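DNA replication and repair protein RecF (Caldanaerobacter subterraneus subsp. tengcongensis, PDB 5Z69) binds ATP and probably single-stranded DNA, acting as an ABC-type ATPase and recombination mediator in the RecFOR pathway of DNA repair. Local coordinates at residues F93-K96 / N100-I103; S149-N154 / E311-K316; L258-D261 / T267-G270. All coordinates share one frame; numbering follows the deposited sequence.

Contact 1 (F93-K96 / N100-I103)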
ATOM      1  N   PHE A  93      30.779  11.527  23.688  1.00 21.98           N
ATOM      2  CA  PHE A  93      29.784  10.462  23.885  1.00 21.42           C
ATOM      3  C   PHE A  93      30.422   9.347  24.699  1.00 24.55           C
ATOM      4  O   PHE A  93      31.321   8.657  24.211  1.00 24.67           O
ATOM      5  CB  PHE A  93      29.307   9.929  22.538  1.00 21.76           C
ATOM      6  CG  PHE A  93      28.066   9.076  22.606  1.00 21.23           C
ATOM      7  CD1 PHE A  93      28.081   7.825  23.234  1.00 22.08           C
ATOM      8  CD2 PHE A  93      26.891   9.496  22.007  1.00 24.45           C
ATOM      9  CE1 PHE A  93      26.911   7.013  23.273  1.00 26.63           C
ATOM     10  CE2 PHE A  93      25.716   8.690  22.037  1.00 26.74           C
ATOM     11  CZ  PHE A  93      25.738   7.458  22.673  1.00 32.44           C
ATOM     12  N   GLY A  94      29.987   9.205  25.949  1.00 25.73           N
ATOM     13  CA  GLY A  94      30.482   8.159  26.824  1.00 27.47           C
ATOM     14  C   GLY A  94      29.336   7.200  27.158  1.00 34.46           C
ATOM     15  O   GLY A  94      28.226   7.626  27.466  1.00 29.61           O
ATOM     16  N   TYR A  95      29.585   5.902  27.072  1.00 32.21           N
ATOM     17  CA  TYR A  95      28.568   4.920  27.474  1.00 28.06           C
ATOM     18  C   TYR A  95      29.150   3.868  28.417  1.00 27.01           C
ATOM     19  O   TYR A  95      30.183   3.291  28.102  1.00 29.95           O
ATOM     20  CB  TYR A  95      27.966   4.226  26.260  1.00 27.81           C
ATOM     21  CG  TYR A  95      27.039   3.053  26.604  1.00 34.35           C
ATOM     22  CD1 TYR A  95      25.712   3.266  26.962  1.00 37.86           C
ATOM     23  CD2 TYR A  95      27.498   1.739  26.557  1.00 33.63           C
ATOM     24  CE1 TYR A  95      24.860   2.192  27.280  1.00 35.95           C
ATOM     25  CE2 TYR A  95      26.659   0.661  26.868  1.00 30.87           C
ATOM     26  CZ  TYR A  95      25.344   0.896  27.226  1.00 33.91           C
ATOM     27  OH  TYR A  95      24.522  -0.174  27.520  1.00 45.71           O
ATOM     28  N   LYS A  96      28.475   3.612  29.540  1.00 27.88           N
ATOM     29  CA  LYS A  96      28.885   2.559  30.505  1.00 28.62           C
ATOM     30  C   LYS A  96      27.961   1.342  30.412  1.00 30.92           C
ATOM     31  O   LYS A  96      26.757   1.518  30.226  1.00 33.86           O
ATOM     32  CB  LYS A  96      28.829   3.059  31.946  1.00 39.39           C
ATOM     33  CG  LYS A  96      29.972   3.869  32.446  1.00 58.29           C
ATOM     34  CD  LYS A  96      29.982   3.838  33.979  1.00 53.32           C
ATOM     35  CE  LYS A  96      30.352   2.457  34.523  1.00 40.35           C
ATOM     36  NZ  LYS A  96      30.894   2.577  35.927  1.00 34.45           N
ATOM     37  N   ASN A 100      24.395   3.799  31.800  1.00 44.45           N
ATOM     38  CA  ASN A 100      24.659   5.238  31.872  1.00 47.81           C
ATOM     39  C   ASN A 100      25.328   5.804  30.619  1.00 46.05           C
ATOM     40  O   ASN A 100      26.470   5.449  30.313  1.00 41.25           O
ATOM     41  CB  ASN A 100      25.539   5.544  33.083  1.00 39.97           C
ATOM     42  CG  ASN A 100      24.851   5.218  34.391  1.00 60.26           C
ATOM     43  OD1 ASN A 100      23.623   5.174  34.454  1.00 56.85           O
ATOM     44  ND2 ASN A 100      25.637   4.995  35.445  1.00 63.78           N
ATOM     45  N   LYS A 101      24.636   6.675  29.891  1.00 41.03           N
ATOM     46  CA  LYS A 101      25.329   7.376  28.817  1.00 47.97           C
ATOM     47  C   LYS A 101      25.425   8.870  29.127  1.00 48.46           C
ATOM     48  O   LYS A 101      24.543   9.451  29.765  1.00 39.77           O
ATOM     49  CB  LYS A 101      24.678   7.110  27.452  1.00 50.98           C
ATOM     50  CG  LYS A 101      23.359   7.736  27.196  1.00 60.21           C
ATOM     51  CD  LYS A 101      22.882   7.396  25.766  1.00 49.67           C
ATOM     52  CE  LYS A 101      22.792   5.893  25.523  1.00 52.08           C
ATOM     53  NZ  LYS A 101      22.014   5.567  24.286  1.00 55.39           N
ATOM     54  N   VAL A 102      26.552   9.459  28.737  1.00 38.00           N
ATOM     55  CA  VAL A 102      26.806  10.874  28.961  1.00 37.40           C
ATOM     56  C   VAL A 102      27.191  11.492  27.627  1.00 38.90           C
ATOM     57  O   VAL A 102      28.227  11.132  27.048  1.00 25.89           O
ATOM     58  CB  VAL A 102      27.941  11.122  29.989  1.00 34.94           C
ATOM     59  CG1 VAL A 102      28.254  12.612  30.105  1.00 25.61           C
ATOM     60  CG2 VAL A 102      27.585  10.539  31.359  1.00 51.74           C
ATOM     61  N   ILE A 103      26.348  12.390  27.134  1.00 35.82           N
ATOM     62  CA  ILE A 103      26.607  13.098  25.882  1.00 32.04           C
ATOM     63  C   ILE A 103      26.810  14.574  26.180  1.00 23.95           C
ATOM     64  O   ILE A 103      25.982  15.209  26.848  1.00 25.49           O
ATOM     65  CB  ILE A 103      25.468  12.924  24.877  1.00 37.38           C
ATOM     66  CG1 ILE A 103      25.166  11.445  24.675  1.00 25.65           C
ATOM     67  CG2 ILE A 103      25.793  13.616  23.526  1.00 33.11           C
ATOM     68  CD1 ILE A 103      23.957  11.219  23.787  1.00 32.09           C
TER
HETATM   69  O   HOH W   1      28.269   4.250  36.880  1.00 52.13           O

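Contact 2 (S149-N154 / E311-K316)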
ATOM      1  N   SER A 149      14.282  13.793  11.048  1.00 26.17           N
ATOM      2  CA  SER A 149      14.648  14.209  12.383  1.00 25.89           C
ATOM      3  C   SER A 149      15.974  14.966  12.400  1.00 26.55           C
ATOM      4  O   SER A 149      16.124  15.928  13.139  1.00 29.54           O
ATOM      5  CB  SER A 149      14.728  12.998  13.316  1.00 30.17           C
ATOM      6  OG  SER A 149      13.460  12.363  13.397  1.00 32.56           O
ATOM      7  N   VAL A 150      16.916  14.543  11.569  1.00 29.54           N
ATOM      8  CA  VAL A 150      18.207  15.209  11.516  1.00 26.05           C
ATOM      9  C   VAL A 150      18.028  16.663  11.094  1.00 36.39           C
ATOM     10  O   VAL A 150      18.695  17.557  11.607  1.00 30.44           O
ATOM     11  CB  VAL A 150      19.182  14.492  10.543  1.00 29.24           C
ATOM     12  CG1 VAL A 150      20.342  15.426  10.153  1.00 35.56           C
ATOM     13  CG2 VAL A 150      19.723  13.224  11.208  1.00 25.23           C
ATOM     14  N   ILE A 151      17.101  16.919  10.176  1.00 29.59           N
ATOM     15  CA  ILE A 151      17.009  18.277   9.688  1.00 33.16           C
ATOM     16  C   ILE A 151      15.861  19.053  10.323  1.00 36.68           C
ATOM     17  O   ILE A 151      15.804  20.268  10.203  1.00 43.76           O
ATOM     18  CB  ILE A 151      16.922  18.296   8.146  1.00 41.58           C
ATOM     19  CG1 ILE A 151      15.633  17.696   7.621  1.00 44.07           C
ATOM     20  CG2 ILE A 151      18.049  17.472   7.570  1.00 42.71           C
ATOM     21  CD1 ILE A 151      15.647  17.566   6.098  1.00 46.42           C
ATOM     22  N   ASP A 152      14.989  18.380  11.063  1.00 28.83           N
ATOM     23  CA  ASP A 152      13.768  19.047  11.540  1.00 40.79           C
ATOM     24  C   ASP A 152      13.454  18.655  12.981  1.00 43.02           C
ATOM     25  O   ASP A 152      12.872  17.596  13.260  1.00 33.89           O
ATOM     26  CB  ASP A 152      12.581  18.720  10.601  1.00 41.53           C
ATOM     27  CG  ASP A 152      11.262  19.388  11.022  1.00 40.72           C
ATOM     28  OD1 ASP A 152      10.271  19.270  10.259  1.00 37.74           O
ATOM     29  OD2 ASP A 152      11.188  20.013  12.098  1.00 39.40           O
ATOM     30  N   LYS A 153      13.808  19.554  13.888  1.00 38.65           N
ATOM     31  CA  LYS A 153      13.681  19.319  15.322  1.00 41.18           C
ATOM     32  C   LYS A 153      12.223  19.213  15.785  1.00 39.04           C
ATOM     33  O   LYS A 153      11.917  18.482  16.724  1.00 32.65           O
ATOM     34  CB  LYS A 153      14.410  20.436  16.085  1.00 46.94           C
ATOM     35  CG  LYS A 153      14.855  20.054  17.484  1.00 57.63           C
ATOM     36  N   ASN A 154      11.315  19.925  15.122  1.00 34.72           N
ATOM     37  CA  ASN A 154       9.914  19.880  15.520  1.00 43.17           C
ATOM     38  C   ASN A 154       9.282  18.541  15.169  1.00 32.26           C
ATOM     39  O   ASN A 154       8.408  18.044  15.880  1.00 45.83           O
ATOM     40  CB  ASN A 154       9.138  21.030  14.876  1.00 45.67           C
ATOM     41  CG  ASN A 154       9.626  22.388  15.359  1.00 58.06           C
ATOM     42  OD1 ASN A 154       9.892  22.572  16.547  1.00 59.44           O
ATOM     43  ND2 ASN A 154       9.770  23.333  14.436  1.00 60.75           N
ATOM     44  N   GLU A 311      20.446  21.578   1.402  1.00 35.72           N
ATOM     45  CA  GLU A 311      19.501  22.648   1.115  1.00 40.48           C
ATOM     46  C   GLU A 311      18.709  23.041   2.355  1.00 33.11           C
ATOM     47  O   GLU A 311      18.508  24.219   2.618  1.00 38.33           O
ATOM     48  CB  GLU A 311      18.548  22.229  -0.013  1.00 41.34           C
ATOM     49  CG  GLU A 311      18.765  22.982  -1.314  1.00 68.19           C
ATOM     50  CD  GLU A 311      18.308  24.434  -1.242  1.00 78.73           C
ATOM     51  OE1 GLU A 311      17.443  24.751  -0.394  1.00 78.69           O
ATOM     52  OE2 GLU A 311      18.816  25.258  -2.035  1.00 87.95           O
ATOM     53  N   GLU A 312      18.248  22.055   3.120  1.00 35.60           N
ATOM     54  CA  GLU A 312      17.453  22.369   4.304  1.00 34.55           C
ATOM     55  C   GLU A 312      18.284  22.978   5.447  1.00 32.40           C
ATOM     56  O   GLU A 312      17.801  23.862   6.156  1.00 39.71           O
ATOM     57  CB  GLU A 312      16.718  21.121   4.796  1.00 35.91           C
ATOM     58  CG  GLU A 312      15.689  20.600   3.801  1.00 47.35           C
ATOM     59  CD  GLU A 312      14.564  21.595   3.546  1.00 58.08           C
ATOM     60  OE1 GLU A 312      14.156  22.289   4.504  1.00 54.75           O
ATOM     61  OE2 GLU A 312      14.098  21.686   2.392  1.00 60.37           O
ATOM     62  N   THR A 313      19.522  22.535   5.637  1.00 27.91           N
ATOM     63  CA  THR A 313      20.293  23.056   6.781  1.00 30.24           C
ATOM     64  C   THR A 313      21.210  24.224   6.444  1.00 31.17           C
ATOM     65  O   THR A 313      21.682  24.929   7.348  1.00 37.78           O
ATOM     66  CB  THR A 313      21.171  21.974   7.415  1.00 24.99           C
ATOM     67  OG1 THR A 313      22.131  21.512   6.453  1.00 31.59           O
ATOM     68  CG2 THR A 313      20.309  20.803   7.898  1.00 27.36           C
ATOM     69  N   GLY A 314      21.506  24.407   5.156  1.00 35.81           N
ATOM     70  CA  GLY A 314      22.521  25.373   4.752  1.00 33.44           C
ATOM     71  C   GLY A 314      23.936  25.002   5.182  1.00 36.37           C
ATOM     72  O   GLY A 314      24.853  25.816   5.099  1.00 37.43           O
ATOM     73  N   GLU A 315      24.117  23.767   5.650  1.00 30.95           N
ATOM     74  CA  GLU A 315      25.435  23.253   5.980  1.00 29.84           C
ATOM     75  C   GLU A 315      25.907  22.234   4.952  1.00 34.94           C
ATOM     76  O   GLU A 315      25.102  21.540   4.324  1.00 34.08           O
ATOM     77  CB  GLU A 315      25.425  22.600   7.379  1.00 37.44           C
ATOM     78  CG  GLU A 315      24.949  23.500   8.513  1.00 28.83           C
ATOM     79  CD  GLU A 315      26.093  24.040   9.381  1.00 32.42           C
ATOM     80  OE1 GLU A 315      25.785  24.695  10.403  1.00 30.89           O
ATOM     81  OE2 GLU A 315      27.296  23.832   9.054  1.00 28.29           O
ATOM     82  N   LYS A 316      27.216  22.118   4.789  1.00 30.02           N
ATOM     83  CA  LYS A 316      27.758  21.023   3.989  1.00 31.80           C
ATOM     84  C   LYS A 316      28.307  19.924   4.904  1.00 25.86           C
ATOM     85  O   LYS A 316      29.238  20.169   5.704  1.00 26.17           O
ATOM     86  CB  LYS A 316      28.852  21.525   3.044  1.00 30.78           C
ATOM     87  CG  LYS A 316      29.459  20.441   2.160  1.00 36.73           C
ATOM     88  CD  LYS A 316      30.503  21.003   1.177  1.00 38.63           C
ATOM     89  CE  LYS A 316      29.882  21.854   0.097  1.00 36.40           C
ATOM     90  NZ  LYS A 316      29.055  21.012  -0.827  1.00 36.41           N
TER

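Contact 3 (L258-D261 / T267-G270)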
ATOM      1  N   LEU A 258     -10.718  -0.786  17.638  1.00 39.70           N
ATOM      2  CA  LEU A 258     -10.647  -1.107  19.056  1.00 41.34           C
ATOM      3  C   LEU A 258     -10.629  -2.615  19.341  1.00 50.65           C
ATOM      4  O   LEU A 258      -9.793  -3.098  20.109  1.00 47.51           O
ATOM      5  CB  LEU A 258     -11.810  -0.424  19.789  1.00 48.94           C
ATOM      6  CG  LEU A 258     -11.888  -0.497  21.320  1.00 61.18           C
ATOM      7  CD1 LEU A 258     -12.569   0.743  21.859  1.00 69.60           C
ATOM      8  CD2 LEU A 258     -12.665  -1.717  21.772  1.00 56.54           C
ATOM      9  N   THR A 259     -11.544  -3.354  18.721  1.00 50.41           N
ATOM     10  CA  THR A 259     -11.621  -4.794  18.938  1.00 46.24           C
ATOM     11  C   THR A 259     -10.368  -5.480  18.455  1.00 43.00           C
ATOM     12  O   THR A 259      -9.791  -6.306  19.154  1.00 44.04           O
ATOM     13  CB  THR A 259     -12.831  -5.410  18.216  1.00 55.74           C
ATOM     14  OG1 THR A 259     -14.029  -4.833  18.743  1.00 61.92           O
ATOM     15  CG2 THR A 259     -12.859  -6.934  18.402  1.00 48.18           C
ATOM     16  N   LEU A 260      -9.940  -5.125  17.254  1.00 41.62           N
ATOM     17  CA  LEU A 260      -8.708  -5.675  16.707  1.00 45.91           C
ATOM     18  C   LEU A 260      -7.512  -5.393  17.616  1.00 44.59           C
ATOM     19  O   LEU A 260      -6.679  -6.279  17.856  1.00 45.50           O
ATOM     20  CB  LEU A 260      -8.434  -5.105  15.317  1.00 50.20           C
ATOM     21  CG  LEU A 260      -7.110  -5.599  14.738  1.00 50.41           C
ATOM     22  CD1 LEU A 260      -7.315  -6.892  13.962  1.00 38.65           C
ATOM     23  CD2 LEU A 260      -6.455  -4.535  13.870  1.00 42.90           C
ATOM     24  N   ASP A 261      -7.434  -4.165  18.127  1.00 42.54           N
ATOM     25  CA  ASP A 261      -6.290  -3.768  18.958  1.00 39.63           C
ATOM     26  C   ASP A 261      -6.275  -4.524  20.286  1.00 45.82           C
ATOM     27  O   ASP A 261      -5.212  -4.883  20.809  1.00 43.69           O
ATOM     28  CB  ASP A 261      -6.312  -2.254  19.195  1.00 38.43           C
ATOM     29  CG  ASP A 261      -5.958  -1.461  17.935  1.00 43.16           C
ATOM     30  OD1 ASP A 261      -5.486  -2.069  16.944  1.00 35.19           O
ATOM     31  OD2 ASP A 261      -6.143  -0.228  17.936  1.00 45.52           O
ATOM     32  N   THR A 267      -1.462  -1.344  18.268  1.00 41.88           N
ATOM     33  CA  THR A 267      -2.232  -0.307  17.591  1.00 39.98           C
ATOM     34  C   THR A 267      -1.962  -0.400  16.106  1.00 42.70           C
ATOM     35  O   THR A 267      -0.850  -0.094  15.685  1.00 34.78           O
ATOM     36  CB  THR A 267      -1.847   1.114  18.102  1.00 40.20           C
ATOM     37  OG1 THR A 267      -2.075   1.197  19.508  1.00 38.98           O
ATOM     38  CG2 THR A 267      -2.673   2.194  17.403  1.00 34.69           C
ATOM     39  N   GLN A 268      -2.941  -0.829  15.298  1.00 33.67           N
ATOM     40  CA  GLN A 268      -2.650  -0.981  13.864  1.00 35.33           C
ATOM     41  C   GLN A 268      -2.751   0.349  13.102  1.00 30.61           C
ATOM     42  O   GLN A 268      -2.292   0.449  11.958  1.00 32.48           O
ATOM     43  CB  GLN A 268      -3.562  -2.059  13.215  1.00 42.74           C
ATOM     44  CG  GLN A 268      -4.763  -1.542  12.504  1.00 40.18           C
ATOM     45  CD  GLN A 268      -4.545  -1.089  11.059  1.00 36.58           C
ATOM     46  OE1 GLN A 268      -5.314  -0.284  10.572  1.00 43.99           O
ATOM     47  NE2 GLN A 268      -3.518  -1.589  10.386  1.00 36.51           N
ATOM     48  N   VAL A 269      -3.326   1.377  13.725  1.00 31.09           N
ATOM     49  CA  VAL A 269      -3.501   2.653  13.043  1.00 31.00           C
ATOM     50  C   VAL A 269      -2.423   3.693  13.399  1.00 34.43           C
ATOM     51  O   VAL A 269      -2.274   4.066  14.551  1.00 27.65           O
ATOM     52  CB  VAL A 269      -4.863   3.282  13.359  1.00 32.27           C
ATOM     53  CG1 VAL A 269      -4.929   4.686  12.801  1.00 32.12           C
ATOM     54  CG2 VAL A 269      -6.022   2.430  12.772  1.00 34.80           C
ATOM     55  N   GLY A 270      -1.701   4.188  12.408  1.00 35.22           N
ATOM     56  CA  GLY A 270      -0.838   5.337  12.646  1.00 29.65           C
ATOM     57  C   GLY A 270       0.442   5.323  11.840  1.00 40.92           C
ATOM     58  O   GLY A 270       0.704   4.358  11.101  1.00 32.38           O
TER
HETATM   59  O   HOH W   2      -5.396   1.004  15.942  1.00 39.26           O

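Contact 1 (F93-K96 / N100-I103)
Gly94 and Val102 face each other as the hydrogen-bonded pair of a beta hairpin, its short strand segments running antiparallel at 174° with their axes 4.6 Å apart. Strands 86-96 and 101-105 are neighbours in the antiparallel sheet of this P-loop ATPase. Two bonds lace the pair: Gly94 N gives to Val102 O and Val102 N gives back to Gly94 O, each 2.8 Å long and nearly straight at hydrogen. Closer to the turn, Lys96 N reaches Asn100 O at 2.8 Å, which closes the hairpin end.

Phe93, Tyr95, Lys101 and Ile103 share one face of the sheet. With CG of Phe93 anti to the backbone N (chi1 -166°), the ring lies alongside Ile103, and both side chains point the same way. Ile103 CG1 makes an off-centre CH-pi contact, 4.2 Å from the ring centroid, while its CD1 lies 3.5 Å from Phe93 CE2. Met64 touches both Phe93 and Tyr95 on this face. Lys101 slants across Tyr95, bringing its CB to the ring edge, near the ring plane, 4.0 Å from CD1. Further out, Lys101 CD approaches Phe93 CZ at 4.2 Å, so the lysine chain touches both rings. At the turn, one water accepts two weak hydrogen bonds, from Lys96 NZ and from Asn100 ND2.

Contact 2 (S149-N154 / E311-K316)
Ile151 meets Glu312 and Thr313 because its CG1 stands between the backbone N and the carbonyl carbon (chi1 67°), while CG2 lies anti to that carbon; the two branches thereby reach different neighbours. CD1, at the end of the longer branch, comes to 3.8 Å from Glu312 CG and almost as near its CB, so the isoleucine touches the aliphatic root of the glutamate. The carboxylate of Glu312 goes elsewhere, OE2 forming a salt bridge with Lys210. The shorter branch meets Thr313 methyl to methyl, CG2 to CG2 at 4.0 Å, the two side chains crossing at about a right angle.

This is a small, apolar surface contact where the C-terminal parts of helices 137-151 and 291-313 come together. Beyond it, Asp152 is the N-cap of helix 153-177, its OD2 accepting from Tyr155 N and, weakly, from Asn154 N. The other helix gives way to Gly314 with positive phi. The Thr313 hydroxyl is engaged within its own helix end: OG1 pairs with Leu309 O and also accepts from Glu315 N at 3.1 Å, forming an ST turn.

Contact 3 (L258-D261 / T267-G270)
Asp261 and Gln268 are joined by the single direct hydrogen bond of this contact: Gln268 N donates to Asp261 OD1 over 3.3 Å, fairly straight at hydrogen (159°). The amide comes from above the carboxylate, 36° out of its plane. CG of Asp261, anti to the carbonyl carbon (chi1 -71°), carries the acid from helix 258-264 toward the following loop.

A water adds a second link. It donates to Asp261 OD2 at 2.5 Å and accepts from Val269 N at 3.1 Å, so that one carboxylate holds two successive loop amides, one directly and one through the water.

Charge enters from helix 153-177, where Arg169 forms a salt bridge to Asp261 OD2 and also bonds Thr267 OG1, which is paired with Asn170 as well. The buried acid is therefore probably stabilised in its charged form. An asparagine in its place would probably leave Arg169 without its negative partner and, with one oxygen replaced by an amide nitrogen, lose either the direct or the water-borne hold on the loop.

Between the two segments the apolar contact is Leu260 CD2 against the aliphatic part of Gln268, 3.7 Å from CG, with the two chains slanting across one another. The glutamine's OE1 takes a hydrogen bond from Lys277 of the second subunit, while Leu260 packs on Glu228 of that same subunit.

The arrangement is a helix-to-loop connection at the border between the two subunits, a buried helical carboxylate holding one amide of the following loop directly and the next through a water.

In the fold
Contact 3 is buried and contact 1 partly so, whereas contact 2 lies at the surface. Contacts 1 and 3 each join pieces close in sequence, a hairpin and a helix with its following loop; contact 2 brings together helix ends more than 150 residues apart, and contact 3 falls within that intervening stretch. Helix 153-177 relates the last two: it starts in segment 149-154 and supplies Arg169 to contact 3. Backbone bonding dominates contact 1, methyl and methylene packing contact 2, and a carboxylate with water contact 3. None touches another; the centres of contacts 1 and 3 are about 37 Å apart, and the second subunit reaches contact 3 alone.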